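Local atomic coordinates of chitinase (Thermococcus chitonophagus, PDB entry 5XSW), a protein that probably hydrolyses chitin as an endochitinase, its chitin-cleaving portion joined here to a small beta-strand domain at the N-terminal end. Residues P246-F257 / A272-V280; N256-I267 / V295-E305. One frame throughout, in Å; residues are numbered along the deposited sequence.

The two contacts are built on one helix, 254-263, and show how a single element can serve two neighbours. In contact 1 its start and the loop before it meet 272-280; in contact 2 its later turns cross helix 288-311. The centres lie about 12 Å apart, and N256 and F257 belong to both. Beyond this sharing the two touch directly: M278 SD packs 3.5 Å from V295 CG1, and K261 NZ hydrogen-bonds to A272 O. Contact 1 carries Q251 of the glycan pocket, whereas in contact 2 the side chain of N256 stays about 11 Å from a bound sugar. Both reach the second subunit and the same phosphate.

Contact 1: P246-F257 / A272-V280; sequences PDGIFQVESGNF and ADHDDYMKV. With NAG (2-acetamido-2-deoxy-beta-D-glucopyranose), chain C; PO4 (phosphate ion), chain M; PO4 (phosphate ion), chain E.
H274 reaches the 246-257 loop with NE2, which donates to V252 O at 2.6 Å, nearly straight (161°) and almost in the ring plane, while ND1 is held by D275 of its own helix: a clear case of an imidazole gripped at both nitrogens. Its ring stands at 87° to that of F257, its edge toward the phenyl face in an offset edge-to-face pair. Over that same phenyl lies H274 CA, 3.7 Å from the F257 centroid, while S254 CB covers one face of the imidazole. F257 points its edge at the face of Y277, so three rings form an aromatic cluster. The methyl CE of M278, folded back by bends at chi2 and chi3, packs 3.6 Å from V252 CG2.

One shell out, H274 ND1 donates to the anti lone pair of D275 OD1 at 2.6 Å; with the NE2 bond this fixes the ring's rotation. Were H274 replaced by an alanine, V252 O and D275 OD1 would probably lose their donor and a gap open between S254 and F257. D273 caps the short helix through OD2, and a water links I249 N to M278 O. At G248 a side chain would collide with M278 O, 3.2 Å from G248 CA. The loop's other side serves the glycan: Q251 OE1 accepts from the sugar's O3 at 2.7 Å, its amide steadied by NE2 bonding to G248 O.

Around this buried loop-helix junction, I249 and F250 rest on helices 186-199 and 203-214, M278 and F257 lean on helix 288-311, and P246 and S254 pack against the second subunit.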
loop_
_atom_site.group_PDB
_atom_site.type_symbol
_atom_site.label_atom_id
_atom_site.label_comp_id
_atom_site.label_asym_id
_atom_site.label_seq_id
_atom_site.Cartn_x
_atom_site.Cartn_y
_atom_site.Cartn_z
ATOM N N PRO A 246 10.140 -4.215 -12.243
ATOM C CA PRO A 246 9.799 -2.939 -11.598
ATOM C C PRO A 246 9.869 -3.029 -10.070
ATOM O O PRO A 246 10.033 -2.000 -9.429
ATOM C CB PRO A 246 8.314 -2.692 -12.004
ATOM C CG PRO A 246 8.186 -3.547 -13.354
ATOM C CD PRO A 246 9.051 -4.750 -13.081
ATOM N N ASP A 247 9.750 -4.228 -9.521
ATOM C CA ASP A 247 9.805 -4.318 -8.027
ATOM C C ASP A 247 11.255 -4.532 -7.525
ATOM O O ASP A 247 11.453 -4.642 -6.323
ATOM C CB ASP A 247 8.892 -5.451 -7.512
ATOM C CG ASP A 247 7.405 -5.208 -7.893
ATOM O OD1 ASP A 247 7.031 -4.069 -8.150
ATOM O OD2 ASP A 247 6.647 -6.163 -7.911
ATOM N N GLY A 248 12.242 -4.609 -8.426
ATOM C CA GLY A 248 13.646 -4.548 -7.984
ATOM C C GLY A 248 14.134 -5.855 -7.416
ATOM O O GLY A 248 13.448 -6.878 -7.469
ATOM N N ILE A 249 15.323 -5.836 -6.824
ATOM C CA ILE A 249 15.899 -7.094 -6.366
ATOM C C ILE A 249 15.297 -7.523 -5.026
ATOM O O ILE A 249 15.426 -8.663 -4.678
ATOM C CB ILE A 249 17.421 -7.001 -6.232
ATOM C CG1 ILE A 249 17.852 -5.871 -5.275
ATOM C CG2 ILE A 249 18.099 -6.697 -7.648
ATOM C CD1 ILE A 249 19.429 -5.903 -4.975
ATOM N N PHE A 250 14.656 -6.614 -4.310
ATOM C CA PHE A 250 13.926 -6.954 -3.037
ATOM C C PHE A 250 12.455 -7.282 -3.234
ATOM O O PHE A 250 11.775 -7.672 -2.284
ATOM C CB PHE A 250 14.031 -5.746 -2.089
ATOM C CG PHE A 250 15.468 -5.504 -1.655
ATOM C CD1 PHE A 250 16.065 -6.390 -0.733
ATOM C CD2 PHE A 250 16.220 -4.479 -2.255
ATOM C CE1 PHE A 250 17.415 -6.199 -0.322
ATOM C CE2 PHE A 250 17.601 -4.257 -1.876
ATOM C CZ PHE A 250 18.171 -5.106 -0.895
ATOM N N GLN A 251 11.952 -7.046 -4.461
ATOM C CA GLN A 251 10.522 -7.345 -4.821
ATOM C C GLN A 251 9.580 -6.628 -3.910
ATOM O O GLN A 251 8.630 -7.197 -3.373
ATOM C CB GLN A 251 10.254 -8.863 -4.821
ATOM C CG GLN A 251 11.152 -9.569 -5.906
ATOM C CD GLN A 251 10.525 -9.384 -7.332
ATOM O OE1 GLN A 251 9.505 -10.020 -7.626
ATOM N NE2 GLN A 251 11.078 -8.478 -8.159
ATOM N N VAL A 252 9.859 -5.355 -3.701
ATOM C CA VAL A 252 8.940 -4.503 -2.966
ATOM C C VAL A 252 7.824 -4.051 -3.969
ATOM O O VAL A 252 8.144 -3.390 -4.948
ATOM C CB VAL A 252 9.633 -3.233 -2.398
ATOM C CG1 VAL A 252 8.551 -2.298 -1.759
ATOM C CG2 VAL A 252 10.742 -3.622 -1.341
ATOM N N GLU A 253 6.562 -4.350 -3.673
ATOM C CA GLU A 253 5.432 -3.939 -4.547
ATOM C C GLU A 253 4.941 -2.538 -4.302
ATOM O O GLU A 253 5.199 -1.950 -3.235
ATOM C CB GLU A 253 4.267 -4.935 -4.356
ATOM C CG GLU A 253 4.697 -6.311 -4.816
ATOM C CD GLU A 253 3.558 -7.335 -4.800
ATOM O OE1 GLU A 253 2.402 -6.933 -5.043
ATOM O OE2 GLU A 253 3.819 -8.525 -4.527
ATOM N N SER A 254 4.185 -1.982 -5.255
ATOM C CA SER A 254 3.772 -0.623 -5.057
ATOM C C SER A 254 2.815 -0.400 -3.879
ATOM O O SER A 254 2.847 0.687 -3.325
ATOM C CB SER A 254 3.161 -0.016 -6.350
ATOM O OG SER A 254 1.921 -0.583 -6.641
ATOM N N GLY A 255 1.966 -1.360 -3.499
ATOM C CA GLY A 255 1.049 -1.128 -2.376
ATOM C C GLY A 255 1.877 -0.932 -1.070
ATOM O O GLY A 255 1.675 0.021 -0.313
ATOM N N ASN A 256 2.813 -1.835 -0.819
ATOM C CA ASN A 256 3.699 -1.718 0.372
ATOM C C ASN A 256 4.523 -0.437 0.344
ATOM O O ASN A 256 4.659 0.258 1.361
ATOM C CB ASN A 256 4.606 -2.942 0.457
ATOM C CG ASN A 256 5.537 -2.899 1.709
ATOM O OD1 ASN A 256 6.685 -2.536 1.578
ATOM N ND2 ASN A 256 5.035 -3.292 2.885
ATOM N N PHE A 257 5.019 -0.056 -0.849
ATOM C CA PHE A 257 5.734 1.228 -0.999
ATOM C C PHE A 257 4.867 2.403 -0.655
ATOM O O PHE A 257 5.283 3.362 0.045
ATOM C CB PHE A 257 6.268 1.373 -2.468
ATOM C CG PHE A 257 7.174 2.527 -2.665
ATOM C CD1 PHE A 257 8.540 2.382 -2.448
ATOM C CD2 PHE A 257 6.675 3.767 -3.094
ATOM C CE1 PHE A 257 9.458 3.481 -2.641
ATOM C CE2 PHE A 257 7.539 4.869 -3.328
ATOM C CZ PHE A 257 8.934 4.757 -3.076
ATOM N N ALA A 272 8.115 10.713 -4.003
ATOM C CA ALA A 272 8.785 9.398 -4.116
ATOM C C ALA A 272 7.909 8.441 -4.911
ATOM O O ALA A 272 6.746 8.255 -4.591
ATOM C CB ALA A 272 9.064 8.788 -2.704
ATOM N N ASP A 273 8.489 7.803 -5.901
ATOM C CA ASP A 273 7.758 6.944 -6.816
ATOM C C ASP A 273 8.322 5.518 -6.769
ATOM O O ASP A 273 9.543 5.337 -6.805
ATOM C CB ASP A 273 7.885 7.495 -8.267
ATOM C CG ASP A 273 7.516 6.457 -9.284
ATOM O OD1 ASP A 273 6.316 6.122 -9.347
ATOM O OD2 ASP A 273 8.408 5.900 -9.935
ATOM N N HIS A 274 7.446 4.520 -6.730
ATOM C CA HIS A 274 7.861 3.118 -6.577
ATOM C C HIS A 274 8.919 2.642 -7.592
ATOM O O HIS A 274 10.037 2.151 -7.228
ATOM C CB HIS A 274 6.623 2.214 -6.661
ATOM C CG HIS A 274 6.962 0.757 -6.784
ATOM N ND1 HIS A 274 7.137 0.128 -8.006
ATOM C CD2 HIS A 274 7.212 -0.178 -5.846
ATOM C CE1 HIS A 274 7.480 -1.132 -7.807
ATOM N NE2 HIS A 274 7.481 -1.359 -6.504
ATOM N N ASP A 275 8.598 2.737 -8.889
ATOM C CA ASP A 275 9.544 2.201 -9.889
ATOM C C ASP A 275 10.855 3.006 -9.850
ATOM O O ASP A 275 11.944 2.439 -9.947
ATOM C CB ASP A 275 8.918 2.183 -11.351
ATOM C CG ASP A 275 7.749 1.139 -11.515
ATOM O OD1 ASP A 275 7.190 0.598 -10.519
ATOM O OD2 ASP A 275 7.316 0.884 -12.668
ATOM N N ASP A 276 10.785 4.310 -9.640
ATOM C CA ASP A 276 12.017 5.067 -9.567
ATOM C C ASP A 276 12.959 4.614 -8.396
ATOM O O ASP A 276 14.209 4.655 -8.525
ATOM C CB ASP A 276 11.723 6.558 -9.388
ATOM C CG ASP A 276 13.028 7.417 -9.330
ATOM O OD1 ASP A 276 13.888 7.175 -10.188
ATOM O OD2 ASP A 276 13.214 8.324 -8.451
ATOM N N TYR A 277 12.361 4.225 -7.260
ATOM C CA TYR A 277 13.145 3.875 -6.058
ATOM C C TYR A 277 13.584 2.424 -6.092
ATOM O O TYR A 277 14.593 2.109 -5.493
ATOM C CB TYR A 277 12.349 4.125 -4.755
ATOM C CG TYR A 277 12.378 5.585 -4.308
ATOM C CD1 TYR A 277 12.042 6.627 -5.202
ATOM C CD2 TYR A 277 12.774 5.924 -3.019
ATOM C CE1 TYR A 277 12.074 7.939 -4.801
ATOM C CE2 TYR A 277 12.786 7.227 -2.593
ATOM C CZ TYR A 277 12.453 8.243 -3.508
ATOM O OH TYR A 277 12.467 9.557 -3.117
ATOM N N MET A 278 12.832 1.538 -6.772
ATOM C CA MET A 278 13.076 0.101 -6.665
ATOM C C MET A 278 13.716 -0.499 -7.944
ATOM O O MET A 278 14.437 -1.491 -7.874
ATOM C CB MET A 278 11.788 -0.683 -6.397
ATOM C CG MET A 278 10.969 -0.236 -5.113
ATOM S SD MET A 278 12.135 -0.155 -3.691
ATOM C CE MET A 278 12.640 -1.780 -3.739
ATOM N N LYS A 279 13.404 0.064 -9.104
ATOM C CA LYS A 279 13.779 -0.619 -10.348
ATOM C C LYS A 279 15.252 -0.325 -10.737
ATOM O O LYS A 279 15.605 0.789 -11.094
ATOM C CB LYS A 279 12.827 -0.197 -11.515
ATOM C CG LYS A 279 13.131 -0.993 -12.861
ATOM C CD LYS A 279 12.208 -0.347 -14.011
ATOM C CE LYS A 279 12.405 -1.102 -15.347
ATOM N NZ LYS A 279 12.017 -0.175 -16.457
ATOM N N VAL A 280 16.079 -1.345 -10.700
ATOM C CA VAL A 280 17.499 -1.174 -10.968
ATOM C C VAL A 280 17.717 -1.558 -12.432
ATOM O O VAL A 280 16.761 -1.650 -13.182
ATOM C CB VAL A 280 18.386 -2.031 -10.046
ATOM C CG1 VAL A 280 18.297 -1.540 -8.541
ATOM C CG2 VAL A 280 18.021 -3.505 -10.155
HETATM C C1 NAG C . 10.471 -15.151 -6.119
HETATM C C2 NAG C . 9.724 -14.004 -6.684
HETATM C C3 NAG C . 9.240 -13.067 -5.589
HETATM C C4 NAG C . 8.483 -13.781 -4.509
HETATM C C5 NAG C . 9.327 -14.871 -3.985
HETATM C C6 NAG C . 8.534 -15.633 -2.958
HETATM C C7 NAG C . 10.226 -12.991 -8.950
HETATM C C8 NAG C . 11.202 -12.190 -9.852
HETATM N N2 NAG C . 10.605 -13.280 -7.625
HETATM O O3 NAG C . 8.407 -12.007 -6.108
HETATM O O4 NAG C . 8.274 -12.915 -3.373
HETATM O O5 NAG C . 9.701 -15.812 -5.052
HETATM O O6 NAG C . 9.405 -16.710 -2.634
HETATM O O7 NAG C . 9.112 -13.374 -9.325
HETATM P P PO4 M . -0.148 -3.420 -5.878
HETATM O O1 PO4 M . 1.332 -3.244 -5.748
HETATM O O2 PO4 M . -0.380 -4.424 -6.969
HETATM O O3 PO4 M . -0.849 -2.172 -6.343
HETATM O O4 PO4 M . -0.628 -3.922 -4.575
HETATM P P PO4 E . 1.839 -5.124 4.330
HETATM O O1 PO4 E . 2.335 -4.881 2.952
HETATM O O2 PO4 E . 2.124 -4.025 5.317
HETATM O O3 PO4 E . 0.358 -5.357 4.196
HETATM O O4 PO4 E . 2.454 -6.266 5.022
HETATM O O HOH W 1 15.893 -3.092 -6.263
#

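Contact 2: N256-I267 / V295-E305; sequences NFNQIKAYYPDI and VAAVSLTMERE. With PO4 (phosphate ion), chain E.
I260 and M302 interlock across two helices as knobs into holes, with the axes of segments 256-263 and 295-305 10.2 Å apart at closest and crossing at 71°. I260 enters the hole formed by V295, V298, S299 and M302; its CG1 branch lies between the backbone N and the carbonyl carbon (chi1 64°), which carries CD1 to 3.9 Å from V295 CG1. In return M302 fills the hole among N256, Q259, I260 and Y263.

Aromatic rings extend this apolar packing. M302 CG sits in the plane of the Y263 ring, at its edge, 3.6 Å from CD2. The Y264 and V298 side chains run alongside one another, pointing opposite ways, with Y264 CD2 3.6 Å from V298 CG1, whereas I267 CD1 and V298 CG2 meet tip to tip. V295 CG1 also reaches the edge of the F257 ring.

Polar contacts lie toward the two ends. S299 OG donates to N256 OD1 at 2.7 Å, tilted a little from the carbonyl plane. The amide nitrogens of N256 and Q259 donate to one phosphate, probably from the crystallisation liquor, Q259 NE2 at 2.6 Å from O2; V340 N of the same chain and S254 and G255 of the second subunit complete this site. At the other end a water bridges Y264 OH and, weakly, E305 OE2; that carboxylate also takes a bond from Y112 and a salt bridge from R106.

The chemistry divides: shape-matched apolar side chains hold the crossing, while the serine-asparagine bond satisfies a buried hydroxyl and the two amides can present N-H groups to an anion at the subunit interface.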
loop_
_atom_site.group_PDB
_atom_site.type_symbol
_atom_site.label_atom_id
_atom_site.label_comp_id
_atom_site.label_asym_id
_atom_site.label_seq_id
_atom_site.Cartn_x
_atom_site.Cartn_y
_atom_site.Cartn_z
ATOM N N ASN A 256 2.813 -1.835 -0.819
ATOM C CA ASN A 256 3.699 -1.718 0.372
ATOM C C ASN A 256 4.523 -0.437 0.344
ATOM O O ASN A 256 4.659 0.258 1.361
ATOM C CB ASN A 256 4.606 -2.942 0.457
ATOM C CG ASN A 256 5.537 -2.899 1.709
ATOM O OD1 ASN A 256 6.685 -2.536 1.578
ATOM N ND2 ASN A 256 5.035 -3.292 2.885
ATOM N N PHE A 257 5.019 -0.056 -0.849
ATOM C CA PHE A 257 5.734 1.228 -0.999
ATOM C C PHE A 257 4.867 2.403 -0.655
ATOM O O PHE A 257 5.283 3.362 0.045
ATOM C CB PHE A 257 6.268 1.373 -2.468
ATOM C CG PHE A 257 7.174 2.527 -2.665
ATOM C CD1 PHE A 257 8.540 2.382 -2.448
ATOM C CD2 PHE A 257 6.675 3.767 -3.094
ATOM C CE1 PHE A 257 9.458 3.481 -2.641
ATOM C CE2 PHE A 257 7.539 4.869 -3.328
ATOM C CZ PHE A 257 8.934 4.757 -3.076
ATOM N N ASN A 258 3.648 2.396 -1.193
ATOM C CA ASN A 258 2.685 3.452 -0.889
ATOM C C ASN A 258 2.425 3.553 0.633
ATOM O O ASN A 258 2.351 4.629 1.217
ATOM C CB ASN A 258 1.350 3.152 -1.639
ATOM C CG ASN A 258 0.255 4.221 -1.385
ATOM O OD1 ASN A 258 -0.389 4.252 -0.328
ATOM N ND2 ASN A 258 0.034 5.072 -2.366
ATOM N N GLN A 259 2.283 2.408 1.257
ATOM C CA GLN A 259 2.008 2.401 2.707
ATOM C C GLN A 259 3.207 2.942 3.544
ATOM O O GLN A 259 3.043 3.756 4.493
ATOM C CB GLN A 259 1.642 0.965 3.101
ATOM C CG GLN A 259 1.473 0.699 4.588
ATOM C CD GLN A 259 1.210 -0.775 4.824
ATOM O OE1 GLN A 259 0.142 -1.155 5.303
ATOM N NE2 GLN A 259 2.130 -1.601 4.390
ATOM N N ILE A 260 4.432 2.536 3.213
ATOM C CA ILE A 260 5.549 3.040 4.039
ATOM C C ILE A 260 5.860 4.488 3.764
ATOM O O ILE A 260 6.224 5.231 4.681
ATOM C CB ILE A 260 6.843 2.191 3.912
ATOM C CG1 ILE A 260 7.412 2.221 2.516
ATOM C CG2 ILE A 260 6.577 0.764 4.421
ATOM C CD1 ILE A 260 8.622 1.261 2.334
ATOM N N LYS A 261 5.614 4.960 2.540
ATOM C CA LYS A 261 5.571 6.390 2.298
ATOM C C LYS A 261 4.548 7.116 3.197
ATOM O O LYS A 261 4.834 8.191 3.779
ATOM C CB LYS A 261 5.239 6.621 0.790
ATOM C CG LYS A 261 5.510 7.896 0.216
ATOM C CD LYS A 261 5.233 7.821 -1.348
ATOM C CE LYS A 261 4.928 9.227 -1.793
ATOM N NZ LYS A 261 4.675 9.157 -3.265
ATOM N N ALA A 262 3.341 6.570 3.327
ATOM C CA ALA A 262 2.341 7.213 4.208
ATOM C C ALA A 262 2.812 7.225 5.687
ATOM O O ALA A 262 2.629 8.193 6.416
ATOM C CB ALA A 262 0.963 6.470 4.119
ATOM N N TYR A 263 3.440 6.136 6.100
ATOM C CA TYR A 263 3.840 5.985 7.515
ATOM C C TYR A 263 5.041 6.860 7.845
ATOM O O TYR A 263 5.273 7.242 9.008
ATOM C CB TYR A 263 4.192 4.532 7.837
ATOM C CG TYR A 263 3.058 3.540 7.814
ATOM C CD1 TYR A 263 1.738 3.943 7.707
ATOM C CD2 TYR A 263 3.335 2.166 7.878
ATOM C CE1 TYR A 263 0.690 3.003 7.665
ATOM C CE2 TYR A 263 2.317 1.233 7.882
ATOM C CZ TYR A 263 0.998 1.661 7.780
ATOM O OH TYR A 263 0.032 0.697 7.773
ATOM N N TYR A 264 5.830 7.168 6.828
ATOM C CA TYR A 264 7.092 7.842 7.071
ATOM C C TYR A 264 7.244 9.119 6.267
ATOM O O TYR A 264 8.134 9.243 5.416
ATOM C CB TYR A 264 8.243 6.875 6.786
ATOM C CG TYR A 264 8.420 5.815 7.869
ATOM C CD1 TYR A 264 8.895 6.179 9.151
ATOM C CD2 TYR A 264 8.130 4.480 7.627
ATOM C CE1 TYR A 264 9.089 5.227 10.170
ATOM C CE2 TYR A 264 8.284 3.491 8.678
ATOM C CZ TYR A 264 8.791 3.907 9.934
ATOM O OH TYR A 264 9.011 2.984 10.910
ATOM N N PRO A 265 6.424 10.110 6.579
ATOM C CA PRO A 265 6.627 11.420 5.935
ATOM C C PRO A 265 8.001 12.015 6.233
ATOM O O PRO A 265 8.469 12.803 5.409
ATOM C CB PRO A 265 5.497 12.296 6.536
ATOM C CG PRO A 265 5.096 11.609 7.786
ATOM C CD PRO A 265 5.331 10.117 7.573
ATOM N N ASP A 266 8.664 11.648 7.348
ATOM C CA ASP A 266 10.007 12.185 7.601
ATOM C C ASP A 266 11.052 11.555 6.720
ATOM O O ASP A 266 12.099 12.142 6.516
ATOM C CB ASP A 266 10.419 11.986 9.071
ATOM C CG ASP A 266 9.517 12.805 9.997
ATOM O OD1 ASP A 266 9.706 14.045 10.020
ATOM O OD2 ASP A 266 8.598 12.235 10.633
ATOM N N ILE A 267 10.803 10.340 6.233
ATOM C CA ILE A 267 11.816 9.677 5.385
ATOM C C ILE A 267 11.559 9.919 3.854
ATOM O O ILE A 267 12.489 10.175 3.105
ATOM C CB ILE A 267 11.852 8.145 5.661
ATOM C CG1 ILE A 267 12.291 7.893 7.120
ATOM C CG2 ILE A 267 12.863 7.429 4.720
ATOM C CD1 ILE A 267 12.148 6.397 7.556
ATOM N N VAL A 295 14.858 1.398 1.084
ATOM C CA VAL A 295 13.402 1.131 1.073
ATOM C C VAL A 295 13.083 -0.240 1.710
ATOM O O VAL A 295 12.196 -0.334 2.510
ATOM C CB VAL A 295 12.828 1.190 -0.383
ATOM C CG1 VAL A 295 11.324 0.789 -0.424
ATOM C CG2 VAL A 295 13.033 2.611 -0.917
ATOM N N ALA A 296 13.792 -1.277 1.311
ATOM C CA ALA A 296 13.577 -2.587 1.894
ATOM C C ALA A 296 13.777 -2.565 3.422
ATOM O O ALA A 296 12.958 -3.131 4.159
ATOM C CB ALA A 296 14.514 -3.648 1.252
ATOM N N ALA A 297 14.839 -1.890 3.871
ATOM C CA ALA A 297 15.106 -1.743 5.333
ATOM C C ALA A 297 13.948 -1.017 6.045
ATOM O O ALA A 297 13.530 -1.413 7.091
ATOM C CB ALA A 297 16.415 -0.985 5.533
ATOM N N VAL A 298 13.416 0.057 5.460
ATOM C CA VAL A 298 12.288 0.743 6.064
ATOM C C VAL A 298 11.049 -0.139 6.078
ATOM O O VAL A 298 10.301 -0.118 7.049
ATOM C CB VAL A 298 11.995 2.092 5.335
ATOM C CG1 VAL A 298 10.686 2.777 5.833
ATOM C CG2 VAL A 298 13.253 3.056 5.545
ATOM N N SER A 299 10.836 -0.922 5.018
ATOM C CA SER A 299 9.697 -1.834 5.007
ATOM C C SER A 299 9.768 -2.874 6.137
ATOM O O SER A 299 8.764 -3.194 6.786
ATOM C CB SER A 299 9.628 -2.569 3.643
ATOM O OG SER A 299 8.383 -3.262 3.542
ATOM N N LEU A 300 10.946 -3.445 6.325
ATOM C CA LEU A 300 11.195 -4.383 7.407
ATOM C C LEU A 300 11.053 -3.705 8.765
ATOM O O LEU A 300 10.473 -4.247 9.690
ATOM C CB LEU A 300 12.580 -4.990 7.259
ATOM C CG LEU A 300 12.738 -5.894 6.044
ATOM C CD1 LEU A 300 14.192 -6.008 5.635
ATOM C CD2 LEU A 300 12.144 -7.252 6.336
ATOM N N THR A 301 11.559 -2.488 8.844
ATOM C CA THR A 301 11.502 -1.704 10.057
ATOM C C THR A 301 10.050 -1.465 10.429
ATOM O O THR A 301 9.690 -1.525 11.586
ATOM C CB THR A 301 12.231 -0.365 9.885
ATOM O OG1 THR A 301 13.630 -0.608 9.765
ATOM C CG2 THR A 301 11.972 0.551 11.062
ATOM N N MET A 302 9.219 -1.233 9.425
ATOM C CA MET A 302 7.815 -0.975 9.647
ATOM C C MET A 302 7.165 -2.164 10.345
ATOM O O MET A 302 6.374 -1.980 11.242
ATOM C CB MET A 302 7.105 -0.702 8.324
ATOM C CG MET A 302 5.593 -0.609 8.430
ATOM S SD MET A 302 4.759 -2.203 8.339
ATOM C CE MET A 302 4.832 -2.523 6.582
ATOM N N GLU A 303 7.513 -3.376 9.943
ATOM C CA GLU A 303 6.922 -4.541 10.576
ATOM C C GLU A 303 7.282 -4.578 12.058
ATOM O O GLU A 303 6.424 -4.770 12.903
ATOM C CB GLU A 303 7.436 -5.818 9.925
ATOM C CG GLU A 303 7.214 -5.935 8.432
ATOM C CD GLU A 303 7.896 -7.154 7.858
ATOM O OE1 GLU A 303 7.903 -8.187 8.537
ATOM O OE2 GLU A 303 8.434 -7.078 6.748
ATOM N N ARG A 304 8.554 -4.346 12.354
ATOM C CA ARG A 304 9.047 -4.386 13.717
ATOM C C ARG A 304 8.413 -3.304 14.566
ATOM O O ARG A 304 7.986 -3.566 15.673
ATOM C CB ARG A 304 10.566 -4.247 13.734
ATOM C CG ARG A 304 11.216 -4.550 15.070
ATOM C CD ARG A 304 12.670 -4.927 14.888
ATOM N NE ARG A 304 13.393 -5.125 16.136
ATOM C CZ ARG A 304 14.056 -4.174 16.776
ATOM N NH1 ARG A 304 14.078 -2.939 16.309
ATOM N NH2 ARG A 304 14.695 -4.458 17.894
ATOM N N GLU A 305 8.328 -2.102 14.013
ATOM C CA GLU A 305 7.680 -0.971 14.673
ATOM C C GLU A 305 6.209 -1.243 14.930
ATOM O O GLU A 305 5.659 -0.847 15.991
ATOM C CB GLU A 305 7.827 0.343 13.877
ATOM C CG GLU A 305 9.308 0.946 13.815
ATOM C CD GLU A 305 9.649 1.910 14.986
ATOM O OE1 GLU A 305 8.757 2.133 15.837
ATOM O OE2 GLU A 305 10.779 2.509 15.002
HETATM P P PO4 E . 1.839 -5.124 4.330
HETATM O O1 PO4 E . 2.335 -4.881 2.952
HETATM O O2 PO4 E . 2.124 -4.025 5.317
HETATM O O3 PO4 E . 0.358 -5.357 4.196
HETATM O O4 PO4 E . 2.454 -6.266 5.022
HETATM O O HOH W 2 10.583 3.998 12.799
#